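Local coordinates for beta-mannosidase (Trichoderma harzianum, PDB 4CVU), which probably removes terminal beta-linked mannose residues from oligosaccharides, as a fungal beta-mannosidase of glycoside hydrolase family 2, at residues A[224-229]-A[337-342]; A[322-327]-A[346-351]; A[388-393]-A[704-709]; A[759-764]-A[830-835]. All coordinates share one frame; numbering follows the deposited sequence. Where two conformers were deposited one is given.

Interaction 1: A[224-229]-A[337-342]; sequences GELYSL and TPILVS
Leu-226 and Ile-339 meet where the two outermost strands of a seven-stranded antiparallel sheet, 227-237 and 340-346, approach each other in an immunoglobulin-like domain of the family 2 glycosidase. The segments of these strands run at 43° to each other and are not paired as regular neighbours, yet one backbone bond joins the two segments: Leu-226 N donates to Ile-339 O over 2.6 Å, nearly straight at 168°. A classic beta bulge, in which Ile-339 and Leu-340 both face Val-330, lies at this acceptor.

From its root outward, the side chain of Leu-226 passes beside that carbonyl oxygen and onto the isoleucine. CB lies 3.5 Å from Ile-339 O. With CG anti to the carbonyl carbon (chi1 -53°), CG comes to 3.7 Å from Ile-339 CD1. Beyond it the branches divide: CD1 touches Ile-339 CD1 and also reaches Leu-340 CB at 4.1 Å, whereas CD2 brushes only the isoleucine methyl. Phe-260 and Leu-264 add to the apolar surroundings. An alanine at Leu-226 would probably leave Ile-339 CD1 without the leucine branches it packs on and remove the CD1 contact with Leu-340 CB.

Further along, Leu-340 CD1 packs against Ser-228 CB at 3.9 Å. The two serine hydroxyls, too far apart to bond directly, are bridged by a water that stands 3.0 Å from Ser-228 OG and 2.9 Å from Ser-342 OG, the latter also hydrogen-bonded to Thr-231 OG1.

Interaction 2: A[322-327]-A[346-351]; sequences QLYNIT and VGFRTI
Tyr-324 and Val-346 form an antiparallel hydrogen-bonded pair. Tyr-324 N donates to Val-346 O, and Val-346 N returns a straighter bond of 2.8 Å to Tyr-324 O. The Val-346 carbonyl is further lined by Leu-323, whose CA lies 3.3 Å from the oxygen in a CA-H...O contact and whose CD2 methyl comes to 3.4 Å from it. Past this pair the chains diverge, and a water fills in: it donates to Gln-322 O and accepts from Phe-348 N at 2.8 Å.

Among the apolar contacts, Ile-326 CG2 meets Val-346 CG1 at 3.6 Å, and Ile-233 and Ile-235 of strand 227-237 cover the valine.

The aromatic pair is oblique, with the planes of Tyr-324 and Phe-348 at 82°. Tyr-324 CD2 comes in at the edge of the Phe-348 ring, in its plane, 3.6 Å from Phe-348 CD1. The tyrosine hydroxyl is bonded outside the pair, to Lys-311 N, while Trp-252 makes an edge-to-face contact with Phe-348.

The backbone pair closes the open end of the beta hairpin of strands 324-332 and 340-346, at the margin of the immunoglobulin-like sheet, from which the chain leaves toward strand 351-354.

Interaction 3: A[388-393]-A[704-709]; sequences NLIPPD and LYWQLN
Asn-388 packs tightly against Tyr-705, Trp-706 and Leu-708 in this buried contact. Its backbone N and its ND2 both donate to Tyr-705 O, at 3.0 and 3.1 Å; the side-chain donor stands 66° out of the carbonyl plane. Asn-388 O accepts from Leu-708 N at 2.9 Å. The amide lies against the six-membered part of Trp-706, with Asn-388 CG 3.3 Å from Trp-706 CE3 and the two planes 46° apart. Both ends of the amide have further partners, OD1 in Arg-420 and ND2 in Asn-593 O.

Asn-709 grips the backbone of Ile-390 with both ends of its amide. OD1 accepts from Ile-390 N on a lone pair, and ND2 donates to Ile-390 O at 2.9 Å. Around these bonds the apolar touches are looser: Leu-389 CD1 rests 3.9 Å from Leu-708 CD2, and Ile-390 CG2 lies 3.9 Å from Trp-706 CH2. Even this side is shut off from solvent, with helix 401-413 packed on Pro-392 and Leu-708.

The chain leaves its last strand through a cis peptide before Gln-707. The parallel pairing of strands 380-389 and 702-705 fits the closure of the (beta/alpha)8 barrel of family 2, whose C-terminal strand ends carry the active site in related enzymes.

Interaction 4: A[759-764]-A[830-835]; sequences SDLWEP and GKLPNA
Trp-762 and Pro-833 carry a loop-to-loop contact in the mannosidase Ig/CBM-like domain, built mainly on a CH-pi interaction. The proline lies over one face of the indole, its CG 3.6 Å from the centroid of the five-membered ring and 17° off the normal, while its CB sits 3.4 Å above Trp-762 CE3. The indole also stacks with the ring of His-380. Pro-833 belongs to a type II turn from Leu-832 to Ala-835, in which Asn-834 takes a positive phi. The amide of Asn-834 stands almost perpendicular to the indole plane, with ND2 3.9 Å from Trp-762 CZ3 and bonded to Met-318 O.

Leu-761 adds an apolar touch, its CD2 meeting Leu-832 CD2 at 3.7 Å. A water accepts from Trp-762 N and donates to Lys-831 O, so a water bridge ties the two backbones. Glu-763 OE2 takes a weak bond of 3.2 Å from Lys-831 N. Its carboxylate remains 6.2 Å from Lys-831 NZ, measured from OE2, and that ammonium is instead bonded to Ser-838 O.

An alanine in place of Trp-762 would probably leave the Pro-833 ring without the indole face it lies on and His-380 without its stacking partner.

The two loops link strand 752-759 to 765-774 and strand 821-830 to 841-849. Leu-761 and Leu-832 both rest on Phe-843 of strand 841-849, and Trp-762 reaches His-380 and Phe-382 of strand 380-389, which brings this domain against the barrel.

Interactions 1 and 2 share strand 340-346, whose start meets 224-229 and whose end pairs with the neighbouring strand 324-332; they touch where Val-341 CG1 meets Thr-327 CG2 at 3.7 Å, although their centres are 23 Å apart. Interaction 3 is centred about 5 Å from the centre of the chain, and its nearest atoms are about 12 Å from both interaction 2 and interaction 4. Strand 380-389 connects the last two, since its beginning receives Trp-762 and its end carries Asn-388. Interactions 2 and 4, in different domains, approach to about 9 Å at their nearest atoms. Of the four, interaction 3 alone lies at the barrel strand ends where family 2 active sites are found; the others lie within the flanking beta domains.

Interaction 1: A[224-229]-A[337-342]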
# COMPACT_ATOMS: atom_id res chain seq x y z
N GLY A 224 -43.21 -5.35 -38.38
CA GLY A 224 -41.95 -6.08 -38.38
C GLY A 224 -41.74 -6.93 -37.13
O GLY A 224 -42.68 -7.33 -36.44
N GLU A 225 -40.47 -7.19 -36.86
CA GLU A 225 -40.07 -8.00 -35.72
C GLU A 225 -40.41 -7.28 -34.42
O GLU A 225 -40.35 -6.06 -34.35
CB GLU A 225 -38.56 -8.25 -35.80
CG GLU A 225 -38.13 -9.69 -35.59
CD GLU A 225 -36.66 -9.82 -35.22
OE1 GLU A 225 -35.91 -8.81 -35.27
OE2 GLU A 225 -36.24 -10.94 -34.87
N LEU A 226 -40.77 -8.03 -33.40
CA LEU A 226 -40.92 -7.46 -32.06
C LEU A 226 -39.57 -7.57 -31.30
O LEU A 226 -38.65 -8.24 -31.76
CB LEU A 226 -42.02 -8.21 -31.30
CG LEU A 226 -43.37 -8.31 -32.02
CD1 LEU A 226 -44.37 -9.02 -31.13
CD2 LEU A 226 -43.88 -6.93 -32.41
N TYR A 227 -39.48 -6.91 -30.16
CA TYR A 227 -38.30 -7.00 -29.28
C TYR A 227 -38.65 -7.67 -27.95
O TYR A 227 -39.62 -7.31 -27.31
CB TYR A 227 -37.71 -5.62 -29.01
CG TYR A 227 -36.63 -5.68 -27.95
CD1 TYR A 227 -35.37 -6.16 -28.26
CD2 TYR A 227 -36.90 -5.32 -26.64
CE1 TYR A 227 -34.37 -6.26 -27.29
CE2 TYR A 227 -35.92 -5.43 -25.66
CZ TYR A 227 -34.66 -5.89 -25.99
OH TYR A 227 -33.70 -5.97 -24.99
N SER A 228 -37.84 -8.63 -27.53
CA SER A 228 -38.11 -9.38 -26.30
C SER A 228 -37.57 -8.65 -25.06
O SER A 228 -36.37 -8.38 -24.97
CB SER A 228 -37.46 -10.76 -26.38
OG SER A 228 -37.61 -11.43 -25.15
N LEU A 229 -38.45 -8.33 -24.12
CA LEU A 229 -38.04 -7.69 -22.86
C LEU A 229 -37.64 -8.69 -21.79
O LEU A 229 -36.62 -8.52 -21.13
CB LEU A 229 -39.19 -6.84 -22.30
CG LEU A 229 -39.41 -5.51 -23.00
CD1 LEU A 229 -40.80 -4.98 -22.71
CD2 LEU A 229 -38.35 -4.49 -22.60
N THR A 337 -43.23 -16.15 -41.14
CA THR A 337 -42.14 -16.30 -40.16
C THR A 337 -42.48 -15.62 -38.82
O THR A 337 -43.25 -14.67 -38.78
CB THR A 337 -40.82 -15.72 -40.70
OG1 THR A 337 -40.72 -14.34 -40.36
CG2 THR A 337 -40.72 -15.89 -42.22
N PRO A 338 -41.88 -16.11 -37.72
CA PRO A 338 -42.12 -15.51 -36.40
C PRO A 338 -41.67 -14.07 -36.32
O PRO A 338 -40.71 -13.70 -36.96
CB PRO A 338 -41.28 -16.37 -35.47
CG PRO A 338 -41.25 -17.69 -36.14
CD PRO A 338 -41.11 -17.36 -37.60
N ILE A 339 -42.40 -13.28 -35.55
CA ILE A 339 -42.01 -11.89 -35.28
C ILE A 339 -41.44 -11.70 -33.87
O ILE A 339 -40.95 -10.63 -33.56
CB ILE A 339 -43.19 -10.92 -35.50
CG1 ILE A 339 -44.38 -11.28 -34.60
CG2 ILE A 339 -43.61 -10.89 -36.97
CD1 ILE A 339 -45.40 -10.17 -34.50
N LEU A 340 -41.55 -12.72 -33.01
CA LEU A 340 -40.93 -12.71 -31.66
C LEU A 340 -40.38 -14.09 -31.33
O LEU A 340 -41.09 -15.08 -31.37
CB LEU A 340 -41.96 -12.27 -30.60
CG LEU A 340 -41.55 -12.24 -29.14
CD1 LEU A 340 -40.44 -11.22 -28.91
CD2 LEU A 340 -42.75 -11.91 -28.26
N VAL A 341 -39.09 -14.16 -31.02
CA VAL A 341 -38.42 -15.42 -30.69
C VAL A 341 -37.67 -15.22 -29.37
O VAL A 341 -37.04 -14.19 -29.16
CB VAL A 341 -37.45 -15.82 -31.81
CG1 VAL A 341 -36.77 -17.15 -31.50
CG2 VAL A 341 -38.19 -15.92 -33.13
N SER A 342 -37.77 -16.18 -28.46
CA SER A 342 -37.09 -16.09 -27.16
C SER A 342 -36.52 -17.45 -26.81
O SER A 342 -37.18 -18.46 -27.04
CB SER A 342 -38.07 -15.67 -26.07
OG SER A 342 -37.41 -15.47 -24.84
O HOH W 1 -35.36 -13.39 -25.14

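Interaction 2: A[322-327]-A[346-351]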
# COMPACT_ATOMS: atom_id res chain seq x y z
N GLN A 322 -29.16 -32.29 -15.85
CA GLN A 322 -29.81 -32.28 -17.15
C GLN A 322 -30.51 -30.95 -17.41
O GLN A 322 -31.38 -30.54 -16.66
CB GLN A 322 -30.84 -33.40 -17.24
CG GLN A 322 -31.47 -33.56 -18.62
CD GLN A 322 -30.49 -34.11 -19.65
OE1 GLN A 322 -29.92 -35.19 -19.46
NE2 GLN A 322 -30.30 -33.37 -20.74
N LEU A 323 -30.13 -30.30 -18.50
CA LEU A 323 -30.77 -29.06 -18.90
C LEU A 323 -31.22 -29.18 -20.35
O LEU A 323 -30.70 -30.01 -21.08
CB LEU A 323 -29.80 -27.86 -18.74
CG LEU A 323 -29.40 -27.62 -17.29
CD1 LEU A 323 -28.29 -26.59 -17.24
CD2 LEU A 323 -30.60 -27.19 -16.43
N TYR A 324 -32.15 -28.31 -20.74
CA TYR A 324 -32.65 -28.26 -22.09
C TYR A 324 -32.76 -26.82 -22.57
O TYR A 324 -33.06 -25.95 -21.77
CB TYR A 324 -34.04 -28.92 -22.16
CG TYR A 324 -34.08 -30.41 -21.88
CD1 TYR A 324 -33.84 -31.34 -22.89
CD2 TYR A 324 -34.44 -30.90 -20.62
CE1 TYR A 324 -33.90 -32.70 -22.65
CE2 TYR A 324 -34.50 -32.25 -20.37
CZ TYR A 324 -34.23 -33.16 -21.39
OH TYR A 324 -34.29 -34.50 -21.15
N ASN A 325 -32.54 -26.59 -23.86
CA ASN A 325 -32.87 -25.31 -24.47
C ASN A 325 -34.32 -25.32 -25.00
O ASN A 325 -34.72 -26.25 -25.68
CB ASN A 325 -31.88 -24.96 -25.58
CG ASN A 325 -30.47 -24.64 -25.04
OD1 ASN A 325 -30.29 -24.41 -23.84
ND2 ASN A 325 -29.48 -24.61 -25.93
N ILE A 326 -35.08 -24.29 -24.65
CA ILE A 326 -36.43 -24.11 -25.13
C ILE A 326 -36.44 -22.80 -25.88
O ILE A 326 -36.18 -21.74 -25.30
CB ILE A 326 -37.49 -24.13 -23.99
CG1 ILE A 326 -38.89 -23.80 -24.54
CG2 ILE A 326 -37.17 -23.18 -22.87
CD1 ILE A 326 -40.03 -24.10 -23.57
N THR A 327 -36.70 -22.89 -27.19
CA THR A 327 -36.88 -21.72 -28.04
C THR A 327 -38.38 -21.57 -28.31
O THR A 327 -39.05 -22.53 -28.75
CB THR A 327 -36.10 -21.86 -29.36
OG1 THR A 327 -34.71 -22.06 -29.07
CG2 THR A 327 -36.25 -20.62 -30.22
N VAL A 346 -33.42 -24.39 -19.53
CA VAL A 346 -34.31 -24.82 -18.45
C VAL A 346 -34.02 -26.23 -17.94
O VAL A 346 -33.28 -26.98 -18.54
CB VAL A 346 -35.80 -24.74 -18.91
CG1 VAL A 346 -36.12 -23.33 -19.40
CG2 VAL A 346 -36.10 -25.74 -20.02
N GLY A 347 -34.64 -26.59 -16.82
CA GLY A 347 -34.58 -27.95 -16.28
C GLY A 347 -35.95 -28.46 -15.88
O GLY A 347 -36.86 -27.66 -15.56
N PHE A 348 -36.11 -29.77 -15.91
CA PHE A 348 -37.30 -30.43 -15.43
C PHE A 348 -37.01 -30.98 -14.06
O PHE A 348 -36.28 -31.95 -13.92
CB PHE A 348 -37.74 -31.56 -16.38
CG PHE A 348 -38.29 -31.05 -17.67
CD1 PHE A 348 -37.44 -30.73 -18.72
CD2 PHE A 348 -39.66 -30.90 -17.84
CE1 PHE A 348 -37.96 -30.26 -19.92
CE2 PHE A 348 -40.19 -30.43 -19.03
CZ PHE A 348 -39.34 -30.11 -20.07
N ARG A 349 -37.54 -30.30 -13.05
CA ARG A 349 -37.49 -30.77 -11.67
C ARG A 349 -38.47 -30.04 -10.80
O ARG A 349 -38.98 -28.98 -11.16
CB ARG A 349 -36.07 -30.65 -11.07
CG ARG A 349 -35.33 -29.34 -11.34
CD ARG A 349 -35.67 -28.24 -10.34
NE ARG A 349 -36.80 -27.47 -10.80
CZ ARG A 349 -37.00 -26.19 -10.52
NH1 ARG A 349 -36.13 -25.51 -9.80
NH2 ARG A 349 -38.08 -25.58 -11.00
N THR A 350 -38.77 -30.65 -9.67
CA THR A 350 -39.59 -30.02 -8.65
C THR A 350 -38.69 -29.70 -7.48
O THR A 350 -37.83 -30.52 -7.11
CB THR A 350 -40.76 -30.91 -8.17
OG1 THR A 350 -40.25 -32.07 -7.53
CG2 THR A 350 -41.68 -31.28 -9.35
N ILE A 351 -38.83 -28.50 -6.94
CA ILE A 351 -38.17 -28.13 -5.70
C ILE A 351 -39.17 -27.53 -4.74
O ILE A 351 -39.78 -26.51 -5.04
CB ILE A 351 -36.95 -27.21 -5.94
CG1 ILE A 351 -36.20 -26.93 -4.60
CG2 ILE A 351 -37.35 -25.92 -6.63
CD1 ILE A 351 -35.47 -28.12 -4.05
O HOH W 2 -34.11 -31.54 -16.78

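Interaction 3: A[388-393]-A[704-709]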
# COMPACT_ATOMS: atom_id res chain seq x y z
N ASN A 388 -24.02 -18.77 3.16
CA ASN A 388 -24.71 -17.56 2.69
C ASN A 388 -23.80 -16.77 1.74
O ASN A 388 -22.69 -16.45 2.06
CB ASN A 388 -25.07 -16.69 3.86
CG ASN A 388 -26.20 -17.31 4.70
OD1 ASN A 388 -27.38 -16.91 4.57
ND2 ASN A 388 -25.88 -18.25 5.54
N LEU A 389 -24.30 -16.52 0.56
CA LEU A 389 -23.58 -15.75 -0.46
C LEU A 389 -23.96 -14.29 -0.32
O LEU A 389 -25.14 -13.92 -0.42
CB LEU A 389 -23.99 -16.25 -1.83
CG LEU A 389 -23.40 -15.46 -3.00
CD1 LEU A 389 -21.91 -15.69 -3.05
CD2 LEU A 389 -24.08 -15.88 -4.29
N ILE A 390 -22.96 -13.45 -0.10
CA ILE A 390 -23.13 -12.01 -0.08
C ILE A 390 -22.52 -11.44 -1.37
O ILE A 390 -21.81 -12.16 -2.09
CB ILE A 390 -22.51 -11.35 1.16
CG1 ILE A 390 -21.00 -11.52 1.16
CG2 ILE A 390 -23.13 -11.92 2.45
CD1 ILE A 390 -20.25 -10.33 1.71
N PRO A 391 -22.81 -10.19 -1.71
CA PRO A 391 -22.22 -9.67 -2.96
C PRO A 391 -20.70 -9.76 -2.92
O PRO A 391 -20.10 -9.31 -1.96
CB PRO A 391 -22.69 -8.23 -3.00
CG PRO A 391 -23.90 -8.21 -2.14
CD PRO A 391 -23.69 -9.20 -1.06
N PRO A 392 -20.08 -10.31 -3.96
CA PRO A 392 -18.58 -10.41 -3.99
C PRO A 392 -17.84 -9.06 -4.12
O PRO A 392 -16.63 -9.02 -3.89
CB PRO A 392 -18.32 -11.25 -5.24
CG PRO A 392 -19.47 -10.88 -6.15
CD PRO A 392 -20.67 -10.74 -5.23
N ASP A 393 -18.53 -7.96 -4.44
CA ASP A 393 -17.88 -6.70 -4.70
C ASP A 393 -18.84 -5.59 -4.32
O ASP A 393 -20.06 -5.78 -4.32
CB ASP A 393 -17.45 -6.65 -6.16
CG ASP A 393 -16.26 -5.70 -6.43
OD1 ASP A 393 -16.46 -4.45 -6.52
OD2 ASP A 393 -15.10 -6.20 -6.59
N LEU A 704 -26.33 -24.03 6.63
CA LEU A 704 -25.77 -22.94 5.79
C LEU A 704 -25.02 -21.97 6.68
O LEU A 704 -25.61 -21.10 7.33
CB LEU A 704 -26.88 -22.20 5.03
CG LEU A 704 -27.87 -23.03 4.21
CD1 LEU A 704 -28.98 -22.17 3.61
CD2 LEU A 704 -27.19 -23.83 3.13
N TYR A 705 -23.71 -22.11 6.73
CA TYR A 705 -22.95 -21.23 7.60
C TYR A 705 -22.92 -19.77 7.12
O TYR A 705 -23.07 -19.45 5.92
CB TYR A 705 -21.56 -21.81 7.89
CG TYR A 705 -20.52 -21.79 6.75
CD1 TYR A 705 -19.91 -20.62 6.35
CD2 TYR A 705 -20.11 -22.98 6.13
CE1 TYR A 705 -18.92 -20.62 5.35
CE2 TYR A 705 -19.13 -22.99 5.14
CZ TYR A 705 -18.54 -21.81 4.76
OH TYR A 705 -17.56 -21.81 3.77
N TRP A 706 -22.75 -18.88 8.09
CA TRP A 706 -22.57 -17.45 7.83
C TRP A 706 -21.08 -17.15 7.92
O TRP A 706 -20.51 -17.27 9.01
CB TRP A 706 -23.38 -16.58 8.85
CG TRP A 706 -23.29 -15.18 8.39
CD1 TRP A 706 -22.30 -14.31 8.67
CD2 TRP A 706 -24.11 -14.54 7.40
NE1 TRP A 706 -22.46 -13.16 7.97
CE2 TRP A 706 -23.58 -13.27 7.18
CE3 TRP A 706 -25.27 -14.91 6.73
CZ2 TRP A 706 -24.14 -12.37 6.32
CZ3 TRP A 706 -25.84 -14.02 5.84
CH2 TRP A 706 -25.26 -12.76 5.64
N GLN A 707 -20.38 -16.76 6.85
CA GLN A 707 -20.87 -16.45 5.53
C GLN A 707 -19.84 -17.04 4.57
O GLN A 707 -18.71 -17.35 4.98
CB GLN A 707 -20.97 -14.94 5.30
CG GLN A 707 -19.65 -14.20 5.49
CD GLN A 707 -19.79 -12.70 5.69
OE1 GLN A 707 -20.20 -12.25 6.75
NE2 GLN A 707 -19.42 -11.91 4.68
N LEU A 708 -20.23 -17.25 3.32
CA LEU A 708 -19.33 -17.89 2.40
C LEU A 708 -18.16 -16.98 2.17
O LEU A 708 -17.01 -17.41 2.27
CB LEU A 708 -20.02 -18.20 1.05
CG LEU A 708 -19.08 -18.57 -0.13
CD1 LEU A 708 -18.50 -19.95 0.05
CD2 LEU A 708 -19.85 -18.57 -1.41
N ASN A 709 -18.46 -15.72 1.84
CA ASN A 709 -17.50 -14.90 1.10
C ASN A 709 -17.41 -13.45 1.59
O ASN A 709 -18.29 -12.98 2.32
CB ASN A 709 -17.84 -14.95 -0.39
CG ASN A 709 -19.17 -14.29 -0.71
OD1 ASN A 709 -20.19 -14.61 -0.09
ND2 ASN A 709 -19.18 -13.37 -1.67

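Interaction 4: A[759-764]-A[830-835]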
# COMPACT_ATOMS: atom_id res chain seq x y z
N SER A 759 -24.52 -39.72 7.97
CA SER A 759 -24.49 -39.91 6.50
C SER A 759 -25.62 -39.15 5.85
O SER A 759 -26.73 -39.20 6.35
CB SER A 759 -24.62 -41.41 6.15
OG SER A 759 -24.86 -41.59 4.78
N ASP A 760 -25.35 -38.46 4.74
CA ASP A 760 -26.44 -37.80 4.01
C ASP A 760 -26.98 -38.57 2.79
O ASP A 760 -27.79 -38.04 2.01
CB ASP A 760 -26.05 -36.37 3.64
CG ASP A 760 -25.04 -36.31 2.51
OD1 ASP A 760 -24.55 -37.37 2.01
OD2 ASP A 760 -24.73 -35.16 2.13
N LEU A 761 -26.49 -39.79 2.62
CA LEU A 761 -26.88 -40.62 1.49
C LEU A 761 -28.34 -41.06 1.64
O LEU A 761 -28.88 -41.08 2.76
CB LEU A 761 -25.96 -41.83 1.37
CG LEU A 761 -24.49 -41.52 1.14
CD1 LEU A 761 -23.66 -42.78 1.35
CD2 LEU A 761 -24.22 -40.91 -0.23
N TRP A 762 -28.96 -41.42 0.52
CA TRP A 762 -30.40 -41.77 0.51
C TRP A 762 -30.64 -43.28 0.67
O TRP A 762 -31.73 -43.77 0.38
CB TRP A 762 -31.10 -41.24 -0.75
CG TRP A 762 -31.01 -39.72 -0.96
CD1 TRP A 762 -30.49 -38.79 -0.08
CD2 TRP A 762 -31.48 -38.99 -2.08
NE1 TRP A 762 -30.61 -37.54 -0.61
CE2 TRP A 762 -31.19 -37.63 -1.85
CE3 TRP A 762 -32.11 -39.34 -3.29
CZ2 TRP A 762 -31.51 -36.63 -2.78
CZ3 TRP A 762 -32.42 -38.35 -4.20
CH2 TRP A 762 -32.12 -37.01 -3.94
N GLU A 763 -29.64 -44.00 1.12
CA GLU A 763 -29.73 -45.43 1.42
C GLU A 763 -28.79 -45.75 2.59
O GLU A 763 -27.80 -45.03 2.79
CB GLU A 763 -29.34 -46.26 0.20
CG GLU A 763 -27.87 -46.13 -0.17
CD GLU A 763 -27.54 -46.69 -1.54
OE1 GLU A 763 -28.39 -46.62 -2.46
OE2 GLU A 763 -26.40 -47.20 -1.69
N PRO A 764 -29.10 -46.79 3.37
CA PRO A 764 -28.16 -47.23 4.39
C PRO A 764 -26.76 -47.52 3.83
O PRO A 764 -26.62 -47.88 2.67
CB PRO A 764 -28.81 -48.51 4.96
CG PRO A 764 -30.02 -48.78 4.13
CD PRO A 764 -30.39 -47.50 3.47
N GLY A 830 -20.89 -47.27 -0.56
CA GLY A 830 -22.25 -46.97 -0.89
C GLY A 830 -22.38 -46.24 -2.22
O GLY A 830 -21.40 -46.09 -2.94
N LYS A 831 -23.60 -45.79 -2.51
CA LYS A 831 -23.92 -45.17 -3.78
C LYS A 831 -24.47 -43.78 -3.52
O LYS A 831 -25.21 -43.59 -2.57
CB LYS A 831 -25.01 -45.96 -4.51
CG LYS A 831 -24.64 -47.40 -4.86
CD LYS A 831 -25.75 -48.03 -5.71
CE LYS A 831 -25.65 -49.55 -5.79
NZ LYS A 831 -24.94 -50.03 -7.02
N LEU A 832 -24.09 -42.83 -4.36
CA LEU A 832 -24.73 -41.51 -4.38
C LEU A 832 -26.12 -41.66 -4.98
O LEU A 832 -26.34 -42.58 -5.75
CB LEU A 832 -23.93 -40.52 -5.24
CG LEU A 832 -22.54 -40.15 -4.72
CD1 LEU A 832 -21.92 -39.12 -5.65
CD2 LEU A 832 -22.58 -39.64 -3.27
N PRO A 833 -27.04 -40.75 -4.64
CA PRO A 833 -28.37 -40.80 -5.25
C PRO A 833 -28.33 -40.84 -6.77
O PRO A 833 -27.53 -40.13 -7.37
CB PRO A 833 -29.04 -39.50 -4.77
CG PRO A 833 -28.33 -39.15 -3.51
CD PRO A 833 -26.91 -39.60 -3.73
N ASN A 834 -29.18 -41.69 -7.35
CA ASN A 834 -29.37 -41.77 -8.82
C ASN A 834 -28.11 -42.11 -9.61
O ASN A 834 -27.99 -41.76 -10.78
CB ASN A 834 -30.01 -40.48 -9.35
CG ASN A 834 -31.35 -40.18 -8.68
OD1 ASN A 834 -32.33 -40.85 -8.93
ND2 ASN A 834 -31.37 -39.18 -7.81
N ALA A 835 -27.18 -42.81 -8.96
CA ALA A 835 -25.96 -43.25 -9.60
C ALA A 835 -26.33 -44.27 -10.66
O ALA A 835 -27.14 -45.16 -10.41
CB ALA A 835 -25.02 -43.86 -8.59
O HOH W 3 -27.75 -42.06 -1.97